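Local coordinates for protein choline kinase (Cryptosporidium parvum, PDB 3MES) that probably phosphorylates choline, and perhaps ethanolamine, at the expense of ATP to make phospholipid head-group precursors, with a magnesium-dependent active site, at residues E230-L235 and S367-G372; D297-F302 and V362-S367; Y305-C310 and A395-T400; E322-P325 and L329-L332. All blocks are in the same frame, centred on the assembly; numbering follows the deposited sequence.

Contact 1 of 4, residues E230-L235 and S367-G372. With DME (decamethonium ion), chain K.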
# COMPACT_ATOMS: atom_id res chain seq x y z
N GLU B 230 36.91 3.80 18.43
CA GLU B 230 37.97 3.24 17.60
C GLU B 230 37.41 2.71 16.29
O GLU B 230 38.01 2.87 15.23
CB GLU B 230 38.70 2.12 18.34
CG GLU B 230 39.33 2.55 19.66
CD GLU B 230 40.14 1.43 20.30
OE1 GLU B 230 40.69 1.65 21.40
OE2 GLU B 230 40.21 0.34 19.71
N GLU B 231 36.24 2.07 16.38
CA GLU B 231 35.59 1.50 15.20
C GLU B 231 35.24 2.59 14.19
O GLU B 231 35.33 2.37 12.98
CB GLU B 231 34.32 0.75 15.61
CG GLU B 231 34.56 -0.48 16.47
CD GLU B 231 35.02 -1.68 15.67
OE1 GLU B 231 34.52 -1.87 14.54
OE2 GLU B 231 35.88 -2.43 16.17
N ILE B 232 34.86 3.75 14.68
CA ILE B 232 34.46 4.86 13.82
C ILE B 232 35.55 5.25 12.83
O ILE B 232 35.26 5.65 11.70
CB ILE B 232 34.03 6.09 14.64
CG1 ILE B 232 32.73 5.79 15.40
CG2 ILE B 232 33.84 7.30 13.74
CD1 ILE B 232 32.15 6.97 16.13
N ASP B 233 36.80 5.12 13.24
CA ASP B 233 37.93 5.45 12.38
C ASP B 233 37.97 4.57 11.13
O ASP B 233 38.47 5.00 10.08
CB ASP B 233 39.25 5.33 13.15
CG ASP B 233 39.40 6.40 14.22
OD1 ASP B 233 38.99 7.55 13.97
OD2 ASP B 233 39.94 6.08 15.30
N GLN B 234 37.46 3.35 11.24
CA GLN B 234 37.47 2.40 10.13
C GLN B 234 36.14 2.41 9.38
O GLN B 234 36.00 1.74 8.36
CB GLN B 234 37.72 0.98 10.64
CG GLN B 234 39.00 0.81 11.44
CD GLN B 234 39.07 -0.55 12.13
OE1 GLN B 234 40.14 -1.14 12.26
NE2 GLN B 234 37.91 -1.06 12.55
N LEU B 235 35.18 3.17 9.89
CA LEU B 235 33.80 3.09 9.42
C LEU B 235 33.63 3.35 7.93
O LEU B 235 32.83 2.69 7.27
CB LEU B 235 32.91 4.03 10.24
CG LEU B 235 31.43 3.66 10.30
CD1 LEU B 235 31.27 2.16 10.48
CD2 LEU B 235 30.74 4.42 11.41
N SER B 367 23.53 2.41 11.43
CA SER B 367 22.36 2.70 12.25
C SER B 367 22.65 2.56 13.74
O SER B 367 22.30 3.45 14.53
CB SER B 367 21.20 1.77 11.85
OG SER B 367 20.07 1.97 12.68
N HIS B 368 23.28 1.46 14.13
CA HIS B 368 23.60 1.21 15.54
C HIS B 368 24.55 2.27 16.11
O HIS B 368 24.43 2.66 17.27
CB HIS B 368 24.22 -0.17 15.73
CG HIS B 368 23.26 -1.30 15.51
ND1 HIS B 368 22.03 -1.36 16.12
CD2 HIS B 368 23.37 -2.43 14.76
CE1 HIS B 368 21.41 -2.47 15.76
NE2 HIS B 368 22.20 -3.13 14.93
N ILE B 369 25.50 2.71 15.30
CA ILE B 369 26.46 3.70 15.75
C ILE B 369 25.84 5.10 15.80
O ILE B 369 26.04 5.84 16.76
CB ILE B 369 27.72 3.72 14.87
CG1 ILE B 369 28.70 2.64 15.33
CG2 ILE B 369 28.39 5.09 14.92
CD1 ILE B 369 30.00 2.61 14.54
N THR B 370 25.09 5.44 14.76
CA THR B 370 24.46 6.74 14.68
C THR B 370 23.55 7.00 15.87
O THR B 370 23.72 7.97 16.61
CB THR B 370 23.64 6.88 13.37
OG1 THR B 370 24.50 6.69 12.24
CG2 THR B 370 22.99 8.25 13.29
N TRP B 371 22.58 6.12 16.08
CA TRP B 371 21.60 6.32 17.14
C TRP B 371 22.21 6.11 18.52
O TRP B 371 21.68 6.60 19.52
CB TRP B 371 20.38 5.43 16.91
CG TRP B 371 19.63 5.82 15.68
CD1 TRP B 371 19.42 5.06 14.57
CD2 TRP B 371 19.00 7.08 15.43
NE1 TRP B 371 18.69 5.76 13.65
CE2 TRP B 371 18.42 7.01 14.15
CE3 TRP B 371 18.86 8.26 16.17
CZ2 TRP B 371 17.71 8.07 13.59
CZ3 TRP B 371 18.16 9.32 15.61
CH2 TRP B 371 17.60 9.21 14.33
N GLY B 372 23.33 5.39 18.57
CA GLY B 372 24.09 5.26 19.80
C GLY B 372 24.67 6.61 20.22
O GLY B 372 24.39 7.11 21.30
N1 DME K . 6.22 6.80 23.12
C2 DME K . 7.13 7.62 23.93
C3 DME K . 8.30 8.11 23.07
C4 DME K . 9.45 8.63 23.94
C5 DME K . 10.60 9.18 23.08
C6 DME K . 11.33 8.05 22.33
C7 DME K . 12.78 7.92 22.80
C8 DME K . 13.76 8.12 21.65
C9 DME K . 14.15 6.80 20.99
C10 DME K . 14.20 6.94 19.47
C11 DME K . 15.30 6.05 18.88
N12 DME K . 15.40 6.27 17.42
C13 DME K . 5.69 5.69 23.94
C14 DME K . 5.10 7.63 22.65
C15 DME K . 6.95 6.24 21.97
C16 DME K . 14.10 6.00 16.79
C17 DME K . 15.78 7.67 17.17
C18 DME K . 16.41 5.36 16.87

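Contact 2 of 4, residues D297-F302 and V362-S367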
# COMPACT_ATOMS: atom_id res chain seq x y z
N ASP B 297 19.12 3.96 4.69
CA ASP B 297 17.75 4.19 5.12
C ASP B 297 17.01 2.87 5.33
O ASP B 297 16.26 2.72 6.30
CB ASP B 297 17.00 5.05 4.10
CG ASP B 297 15.92 5.90 4.74
OD1 ASP B 297 15.96 6.06 5.98
OD2 ASP B 297 15.05 6.42 4.01
N ILE B 298 17.22 1.92 4.42
CA ILE B 298 16.55 0.63 4.51
C ILE B 298 17.06 -0.18 5.70
O ILE B 298 16.28 -0.75 6.46
CB ILE B 298 16.71 -0.18 3.20
CG1 ILE B 298 16.04 0.56 2.04
CG2 ILE B 298 16.12 -1.57 3.36
CD1 ILE B 298 16.35 -0.02 0.67
N ALA B 299 18.38 -0.23 5.86
CA ALA B 299 18.98 -0.97 6.97
C ALA B 299 18.52 -0.42 8.32
O ALA B 299 18.34 -1.17 9.28
CB ALA B 299 20.50 -0.94 6.88
N ASN B 300 18.31 0.89 8.39
CA ASN B 300 17.81 1.50 9.62
C ASN B 300 16.40 1.03 9.94
O ASN B 300 16.08 0.74 11.09
CB ASN B 300 17.82 3.03 9.54
CG ASN B 300 17.38 3.67 10.84
OD1 ASN B 300 18.12 3.71 11.82
ND2 ASN B 300 16.15 4.18 10.85
N TYR B 301 15.55 0.97 8.92
CA TYR B 301 14.20 0.45 9.09
C TYR B 301 14.25 -1.01 9.56
O TYR B 301 13.53 -1.40 10.48
CB TYR B 301 13.40 0.57 7.79
CG TYR B 301 12.14 -0.26 7.80
CD1 TYR B 301 11.02 0.16 8.51
CD2 TYR B 301 12.07 -1.45 7.10
CE1 TYR B 301 9.86 -0.60 8.52
CE2 TYR B 301 10.92 -2.21 7.11
CZ TYR B 301 9.82 -1.79 7.82
OH TYR B 301 8.68 -2.55 7.82
N PHE B 302 15.11 -1.81 8.92
CA PHE B 302 15.26 -3.20 9.32
C PHE B 302 15.64 -3.30 10.80
O PHE B 302 15.16 -4.19 11.50
CB PHE B 302 16.31 -3.92 8.46
CG PHE B 302 15.85 -4.23 7.06
CD1 PHE B 302 14.50 -4.20 6.74
CD2 PHE B 302 16.76 -4.57 6.08
CE1 PHE B 302 14.07 -4.49 5.46
CE2 PHE B 302 16.33 -4.86 4.79
CZ PHE B 302 14.99 -4.83 4.48
N VAL B 362 25.38 -4.31 5.44
CA VAL B 362 26.52 -3.52 5.88
C VAL B 362 26.07 -2.23 6.56
O VAL B 362 26.61 -1.85 7.60
CB VAL B 362 27.44 -3.17 4.70
CG1 VAL B 362 28.34 -1.99 5.05
CG2 VAL B 362 28.26 -4.38 4.28
N PHE B 363 25.08 -1.57 5.98
CA PHE B 363 24.59 -0.30 6.50
C PHE B 363 23.91 -0.42 7.86
O PHE B 363 23.55 0.59 8.46
CB PHE B 363 23.64 0.36 5.50
CG PHE B 363 24.34 0.94 4.30
CD1 PHE B 363 24.88 2.21 4.34
CD2 PHE B 363 24.45 0.21 3.13
CE1 PHE B 363 25.52 2.75 3.24
CE2 PHE B 363 25.09 0.74 2.02
CZ PHE B 363 25.62 2.01 2.08
N THR B 364 23.73 -1.65 8.35
CA THR B 364 23.09 -1.86 9.65
C THR B 364 23.97 -1.30 10.77
O THR B 364 23.46 -0.86 11.80
CB THR B 364 22.81 -3.35 9.93
OG1 THR B 364 24.03 -4.10 9.88
CG2 THR B 364 21.83 -3.92 8.91
N LEU B 365 25.28 -1.33 10.55
CA LEU B 365 26.22 -0.84 11.54
C LEU B 365 26.15 0.68 11.63
O LEU B 365 26.32 1.26 12.71
CB LEU B 365 27.65 -1.29 11.20
CG LEU B 365 27.87 -2.79 10.97
CD1 LEU B 365 29.30 -3.05 10.54
CD2 LEU B 365 27.53 -3.60 12.22
N ILE B 366 25.89 1.33 10.50
CA ILE B 366 25.73 2.78 10.48
C ILE B 366 24.60 3.20 11.41
O ILE B 366 24.71 4.21 12.12
CB ILE B 366 25.46 3.30 9.06
CG1 ILE B 366 26.63 2.96 8.13
CG2 ILE B 366 25.22 4.81 9.08
CD1 ILE B 366 27.91 3.70 8.46
N SER B 367 23.53 2.41 11.43
CA SER B 367 22.36 2.70 12.25
C SER B 367 22.65 2.56 13.74
O SER B 367 22.30 3.45 14.53
CB SER B 367 21.20 1.77 11.85
OG SER B 367 20.07 1.97 12.68

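Contact 3 of 4, residues Y305-C310 and A395-T400. With MG (magnesium ion), chain M; DME (decamethonium ion), chain K; PT3 (N-propyl-tartramic acid), chain L.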
# COMPACT_ATOMS: atom_id res chain seq x y z
N TYR B 305 13.11 -3.19 13.78
CA TYR B 305 12.41 -4.44 14.08
C TYR B 305 12.79 -4.90 15.49
O TYR B 305 12.03 -5.61 16.14
CB TYR B 305 12.77 -5.52 13.06
CG TYR B 305 11.93 -5.48 11.80
CD1 TYR B 305 11.02 -6.49 11.52
CD2 TYR B 305 12.04 -4.43 10.90
CE1 TYR B 305 10.25 -6.46 10.38
CE2 TYR B 305 11.27 -4.39 9.76
CZ TYR B 305 10.38 -5.40 9.50
OH TYR B 305 9.61 -5.37 8.36
N ILE B 306 13.96 -4.47 15.94
CA ILE B 306 14.52 -4.93 17.21
C ILE B 306 14.10 -4.08 18.41
O ILE B 306 14.09 -4.56 19.54
CB ILE B 306 16.06 -4.94 17.15
CG1 ILE B 306 16.55 -5.88 16.04
CG2 ILE B 306 16.65 -5.33 18.50
CD1 ILE B 306 18.02 -5.71 15.68
N TYR B 307 13.76 -2.82 18.17
CA TYR B 307 13.53 -1.88 19.27
C TYR B 307 12.07 -1.46 19.43
O TYR B 307 11.47 -0.89 18.53
CB TYR B 307 14.46 -0.67 19.14
CG TYR B 307 15.88 -1.10 18.88
CD1 TYR B 307 16.66 -1.63 19.90
CD2 TYR B 307 16.44 -1.01 17.62
CE1 TYR B 307 17.96 -2.04 19.67
CE2 TYR B 307 17.74 -1.42 17.38
CZ TYR B 307 18.49 -1.93 18.41
OH TYR B 307 19.78 -2.34 18.17
N ASP B 308 11.53 -1.76 20.60
CA ASP B 308 10.16 -1.41 20.95
C ASP B 308 10.20 -0.30 21.98
O ASP B 308 10.65 -0.51 23.11
CB ASP B 308 9.44 -2.63 21.51
CG ASP B 308 7.94 -2.42 21.66
OD1 ASP B 308 7.42 -1.44 21.10
OD2 ASP B 308 7.30 -3.25 22.33
N TYR B 309 9.72 0.89 21.60
CA TYR B 309 9.75 2.04 22.49
C TYR B 309 8.41 2.24 23.21
O TYR B 309 8.11 3.33 23.68
CB TYR B 309 10.12 3.31 21.72
CG TYR B 309 11.28 3.11 20.76
CD1 TYR B 309 12.57 2.88 21.24
CD2 TYR B 309 11.08 3.15 19.39
CE1 TYR B 309 13.62 2.69 20.37
CE2 TYR B 309 12.13 2.96 18.52
CZ TYR B 309 13.40 2.73 19.01
OH TYR B 309 14.45 2.54 18.14
N CYS B 310 7.62 1.18 23.28
CA CYS B 310 6.34 1.22 23.99
C CYS B 310 6.41 0.45 25.30
O CYS B 310 5.65 -0.49 25.52
CB CYS B 310 5.22 0.67 23.12
SG CYS B 310 4.71 1.76 21.78
N ALA B 395 21.87 3.62 24.41
CA ALA B 395 23.11 3.76 23.67
C ALA B 395 23.98 2.52 23.86
O ALA B 395 24.53 1.98 22.90
CB ALA B 395 23.86 5.01 24.12
N ASN B 396 24.09 2.07 25.11
CA ASN B 396 24.81 0.84 25.42
C ASN B 396 24.32 -0.31 24.56
O ASN B 396 25.10 -1.14 24.10
CB ASN B 396 24.64 0.48 26.89
CG ASN B 396 25.48 1.33 27.81
OD1 ASN B 396 25.30 1.32 29.03
ND2 ASN B 396 26.43 2.06 27.24
N THR B 397 23.01 -0.35 24.34
CA THR B 397 22.40 -1.42 23.56
C THR B 397 22.78 -1.33 22.09
O THR B 397 23.23 -2.32 21.50
CB THR B 397 20.87 -1.43 23.73
OG1 THR B 397 20.55 -1.51 25.12
CG2 THR B 397 20.26 -2.62 23.01
N ARG B 398 22.60 -0.16 21.49
CA ARG B 398 22.94 0.03 20.09
C ARG B 398 24.41 -0.29 19.84
O ARG B 398 24.75 -0.93 18.84
CB ARG B 398 22.62 1.45 19.62
CG ARG B 398 21.16 1.86 19.77
CD ARG B 398 20.20 0.82 19.20
NE ARG B 398 20.48 0.49 17.81
CZ ARG B 398 19.89 1.07 16.76
NH1 ARG B 398 18.99 2.03 16.95
NH2 ARG B 398 20.20 0.69 15.53
N PHE B 399 25.28 0.14 20.75
CA PHE B 399 26.70 -0.15 20.64
C PHE B 399 26.94 -1.65 20.74
O PHE B 399 27.59 -2.24 19.89
CB PHE B 399 27.51 0.59 21.72
CG PHE B 399 27.53 2.09 21.54
CD1 PHE B 399 27.32 2.66 20.30
CD2 PHE B 399 27.78 2.92 22.62
CE1 PHE B 399 27.35 4.03 20.13
CE2 PHE B 399 27.81 4.29 22.46
CZ PHE B 399 27.59 4.85 21.22
N THR B 400 26.40 -2.26 21.80
CA THR B 400 26.48 -3.71 21.95
C THR B 400 26.11 -4.40 20.65
O THR B 400 26.84 -5.25 20.15
CB THR B 400 25.54 -4.20 23.07
OG1 THR B 400 25.96 -3.66 24.33
CG2 THR B 400 25.54 -5.72 23.15
MG MG M . 11.47 -0.05 16.43
N1 DME K . 6.22 6.80 23.12
C2 DME K . 7.13 7.62 23.93
C3 DME K . 8.30 8.11 23.07
C4 DME K . 9.45 8.63 23.94
C5 DME K . 10.60 9.18 23.08
C6 DME K . 11.33 8.05 22.33
C7 DME K . 12.78 7.92 22.80
C8 DME K . 13.76 8.12 21.65
C9 DME K . 14.15 6.80 20.99
C10 DME K . 14.20 6.94 19.47
C11 DME K . 15.30 6.05 18.88
N12 DME K . 15.40 6.27 17.42
C13 DME K . 5.69 5.69 23.94
C14 DME K . 5.10 7.63 22.65
C15 DME K . 6.95 6.24 21.97
C16 DME K . 14.10 6.00 16.79
C17 DME K . 15.78 7.67 17.17
C18 DME K . 16.41 5.36 16.87
O1 PT3 L . 11.50 12.42 16.26
O11 PT3 L . 12.66 13.53 17.81
C1 PT3 L . 12.05 12.53 17.38
C2 PT3 L . 11.97 11.31 18.29
O2 PT3 L . 12.55 11.59 19.57
C3 PT3 L . 12.71 10.17 17.61
O3 PT3 L . 13.78 9.70 18.44
C4 PT3 L . 11.71 9.06 17.34
O41 PT3 L . 11.80 8.36 16.34
N4 PT3 L . 10.76 8.95 18.27
C41 PT3 L . 9.69 7.94 18.17
C42 PT3 L . 9.02 7.77 19.54
C43 PT3 L . 9.14 6.33 20.04

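Contact 4 of 4, residues E322-P325 and L329-L332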
# COMPACT_ATOMS: atom_id res chain seq x y z
N GLU B 322 16.94 -11.15 17.96
CA GLU B 322 16.46 -12.21 17.08
C GLU B 322 15.33 -11.73 16.18
O GLU B 322 14.99 -12.38 15.19
CB GLU B 322 15.98 -13.42 17.89
CG GLU B 322 17.03 -14.00 18.82
CD GLU B 322 17.22 -13.17 20.08
OE1 GLU B 322 16.34 -12.33 20.38
OE2 GLU B 322 18.24 -13.37 20.77
N ASP B 323 14.74 -10.59 16.53
CA ASP B 323 13.60 -10.06 15.80
C ASP B 323 14.00 -9.36 14.50
O ASP B 323 13.15 -9.08 13.65
CB ASP B 323 12.76 -9.12 16.68
CG ASP B 323 11.83 -9.88 17.61
OD1 ASP B 323 11.87 -11.12 17.63
OD2 ASP B 323 11.04 -9.22 18.33
N TYR B 324 15.29 -9.08 14.35
CA TYR B 324 15.77 -8.54 13.08
C TYR B 324 15.18 -9.41 11.98
O TYR B 324 15.27 -10.63 12.04
CB TYR B 324 17.30 -8.54 13.03
CG TYR B 324 17.85 -7.81 11.82
CD1 TYR B 324 17.97 -6.43 11.82
CD2 TYR B 324 18.23 -8.51 10.68
CE1 TYR B 324 18.46 -5.76 10.72
CE2 TYR B 324 18.72 -7.84 9.58
CZ TYR B 324 18.84 -6.47 9.60
OH TYR B 324 19.33 -5.79 8.51
N PRO B 325 14.58 -8.78 10.96
CA PRO B 325 13.83 -9.51 9.93
C PRO B 325 14.67 -10.57 9.23
O PRO B 325 15.84 -10.32 8.91
CB PRO B 325 13.42 -8.41 8.94
CG PRO B 325 14.34 -7.27 9.21
CD PRO B 325 14.65 -7.34 10.67
N LEU B 329 12.10 -12.13 4.30
CA LEU B 329 11.34 -10.89 4.46
C LEU B 329 12.10 -9.72 3.84
O LEU B 329 11.53 -8.93 3.09
CB LEU B 329 11.07 -10.60 5.94
CG LEU B 329 10.16 -9.39 6.16
CD1 LEU B 329 8.77 -9.67 5.59
CD2 LEU B 329 10.07 -9.00 7.63
N ARG B 330 13.38 -9.62 4.17
CA ARG B 330 14.22 -8.55 3.66
C ARG B 330 14.18 -8.51 2.13
O ARG B 330 14.02 -7.44 1.53
CB ARG B 330 15.66 -8.71 4.17
CG ARG B 330 15.85 -8.29 5.63
CD ARG B 330 16.94 -9.12 6.32
NE ARG B 330 18.14 -9.23 5.50
CZ ARG B 330 19.08 -10.15 5.67
NH1 ARG B 330 20.14 -10.16 4.87
NH2 ARG B 330 18.98 -11.06 6.63
N LYS B 331 14.32 -9.68 1.50
CA LYS B 331 14.31 -9.78 0.04
C LYS B 331 12.98 -9.36 -0.58
O LYS B 331 12.95 -8.80 -1.67
CB LYS B 331 14.67 -11.19 -0.41
CG LYS B 331 16.07 -11.60 -0.04
CD LYS B 331 16.53 -12.78 -0.87
CE LYS B 331 17.98 -13.13 -0.55
NZ LYS B 331 18.53 -14.15 -1.49
N LEU B 332 11.88 -9.66 0.10
CA LEU B 332 10.57 -9.20 -0.35
C LEU B 332 10.52 -7.68 -0.30
O LEU B 332 10.06 -7.03 -1.24
CB LEU B 332 9.46 -9.81 0.51
CG LEU B 332 9.32 -11.33 0.40
CD1 LEU B 332 8.27 -11.84 1.37
CD2 LEU B 332 8.99 -11.73 -1.03

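Contact 1 of 4, residues E230-L235 and S367-G372
Ile-369 reaches out from helix 364-376 to meet Leu-235 and Ile-232, which lie on segment 230-235. From CB, which faces the other segment, the side chain splits. The shorter branch, CG2, lies loosely between the two partners, 4.3 Å from Leu-235 CD2 and slightly farther from Ile-232 CD1. The longer branch leaves through CG1, which sits opposite the carbonyl carbon (chi1 -84°), and runs on extended, chi2 -178°, so that the terminal CD1 is carried farthest from its own helix. There it meets Leu-235 tip to tip, 3.7 Å separating Ile-369 CD1 from Leu-235 CD2. Ile-232 gives a looser touch, 4.3 Å between its CG1 and Ile-369 CD1. Because the backbones stay well apart, with 8.3 Å between the CA atoms of Ile-232 and Ile-369, the small apolar junction is made by side chains alone. Ile-202 of helix 198-214 and Tyr-402 of helix 391-411 pack around it.

Two residues on from Ile-369, Trp-371 turns to the ligand. Its indole supports the quaternary ammonium of decamethonium: methyl C18 lies 3.4 Å above the ring plane, offset toward the rim, while C17 comes 3.3 Å from Trp-371 CZ3 over the six-membered ring. Trp-374 and Tyr-288 meet this indole edge to face. The segment 367-372 therefore packs into the helical lobe through Ile-369 and contributes through Trp-371 to an aromatic pocket for a trimethylammonium group, characteristic of choline kinases.

Contact 2 of 4, residues D297-F302 and V362-S367
Ala-299 points its methyl group straight at the backbone of the opposing segment. CB comes to rest over the peptide link between Phe-363 and Thr-364, 3.6 Å from Phe-363 C and equally close to Thr-364 N. With so small a side chain in between, the backbones approach to 5.0 Å between the CA atoms of Ala-299 and Thr-364. Two side chains border the methyl. Phe-363 offers its CB, 3.7 Å from Ala-299 CB, before its ring turns off to meet Phe-260. Thr-364 lays CG2 alongside at 3.8 Å from Ala-299 CB; a chi1 of 59° puts OG1 on another side, where it bonds to the backbone oxygen of Glu-361.

This is close helix packing in the core of the helical lobe of a kinase-like fold, joining helix 294-303 to the break between helices 351-362 and 364-376. On the far flank of helix 294-303, Asp-297 accepts hydrogen bonds from the backbone N atoms of His-266 and Asn-267, next to ligand-pocket residue Asp-268.

Next to Ala-299, Asn-300 meets Ser-367, a turn beyond Thr-364, through polar ends. The serine hydroxyl donates to the amide oxygen, Ser-367 OG lying 2.8 Å from Asn-300 OD1, at 131° to the C=O bond and tilted 23° from the carbonyl plane. OD1 also receives Trp-371 NE1, and Arg-398 NH2 bonds to Ser-367 OG.

Contact 3 of 4, residues Y305-C310 and A395-T400
Tyr-307 and Arg-398 meet through their flat groups. Tyr-307 CE2 lies over the centre of one face of the Arg-398 guanidinium, 3.3 Å from its plane, the two groups crossing obliquely with their planes 30° apart. Bends at chi2 and chi3 fold the arginine back to this position. Although Tyr-307 OH and Arg-398 NE are 2.9 Å apart, the angle is poor for a hydrogen bond; OH pairs instead with His-401 ND1 and NE with His-368 ND1, while Tyr-394 OH holds NH1.

Apolar contact is slight: Thr-397 CG2 sits at the ring edge, 4.1 Å from Tyr-307 CE1.

Metal binding falls to the backbone. Tyr-307 O lies 2.3 Å from the magnesium ion, whose other protein ligands include Glu-304 O and Glu-271 OE2.

Ligand contacts belong to Tyr-309. Decamethonium C9 passes 4.1 Å above one ring face and Tyr-307 O lies near the opposite one, while the propyl end of the tartramic acid, C43, comes 3.6 Å from Tyr-309 CB. Tyr-309 OH bonds to Glu-304 OE1 and Tyr-394 OH.

Helix 391-411 thus buttresses strand 307-308 at the magnesium and choline-type substrate site of this kinase family.

Contact 4 of 4, residues E322-P325 and L329-L332
Tyr-324 OH bonds to Glu-361 OE1, fixing the far end of a ring that also touches Arg-330. The setting is the entry to helix 327-342, where the loop proline, Pro-325, packs on the first turn of the helix. Arg-330 makes a close approach to the proline carbonyl: Pro-325 O lies 3.1 Å from Arg-330 CD and 3.9 Å from its CG, and sits in the plane of the guanidinium, at its edge. NH2 stays 4.0 Å from Pro-325 O, so the approach is one of aliphatic carbons and a nearby charge rather than a hydrogen bond, though the positive group would probably still favour the carbonyl electrostatically.

The proline ring carries most of this packing. Its CB meets the tip of Leu-329, at 3.6 Å from CD2, and its CG lies 4.0 Å from Arg-330 CG, the two side chains crossing at about a right angle. In Leu-329, chi1 of -174° swings the branched end back toward the loop. Tyr-305 and Phe-302 also pack on the proline; Leu-329 packs on Gln-345 of the second subunit and Leu-332 meets Leu-332 of that subunit, so the helix also serves the dimer interface.

Tyr-324 folds its ring over the neighbouring proline, whose CD stands 3.4 Å above the plane near the rim. Lys-405 makes a cation-pi contact with the same ring. Arg-330 runs across the tyrosine with its guanidinium turned 51° from the ring plane, and the touch itself is between Arg-330 CD and Tyr-324 CE2, 3.9 Å apart.

How the contacts relate
Along the chain, contact 4 closes the shortest loop and is nested within the loops of the other three; contact 2 is nested in contact 1, while contact 3 crosses both. Helix 364-376 serves contacts 1 and 2, which share Ser-367 and have centres 12 Å apart. Helix 391-411 follows and supplies contact 3, whose centre is 15 Å from contact 1 and 13 Å from contact 2. Contact 4 lies 12 Å from contact 2 and 22 Å from contact 1, centre to centre. The helical lobe is thereby tied together between the decamethonium site, reached by contacts 1 and 3, the magnesium site of contact 3, and the subunit interface of contact 4.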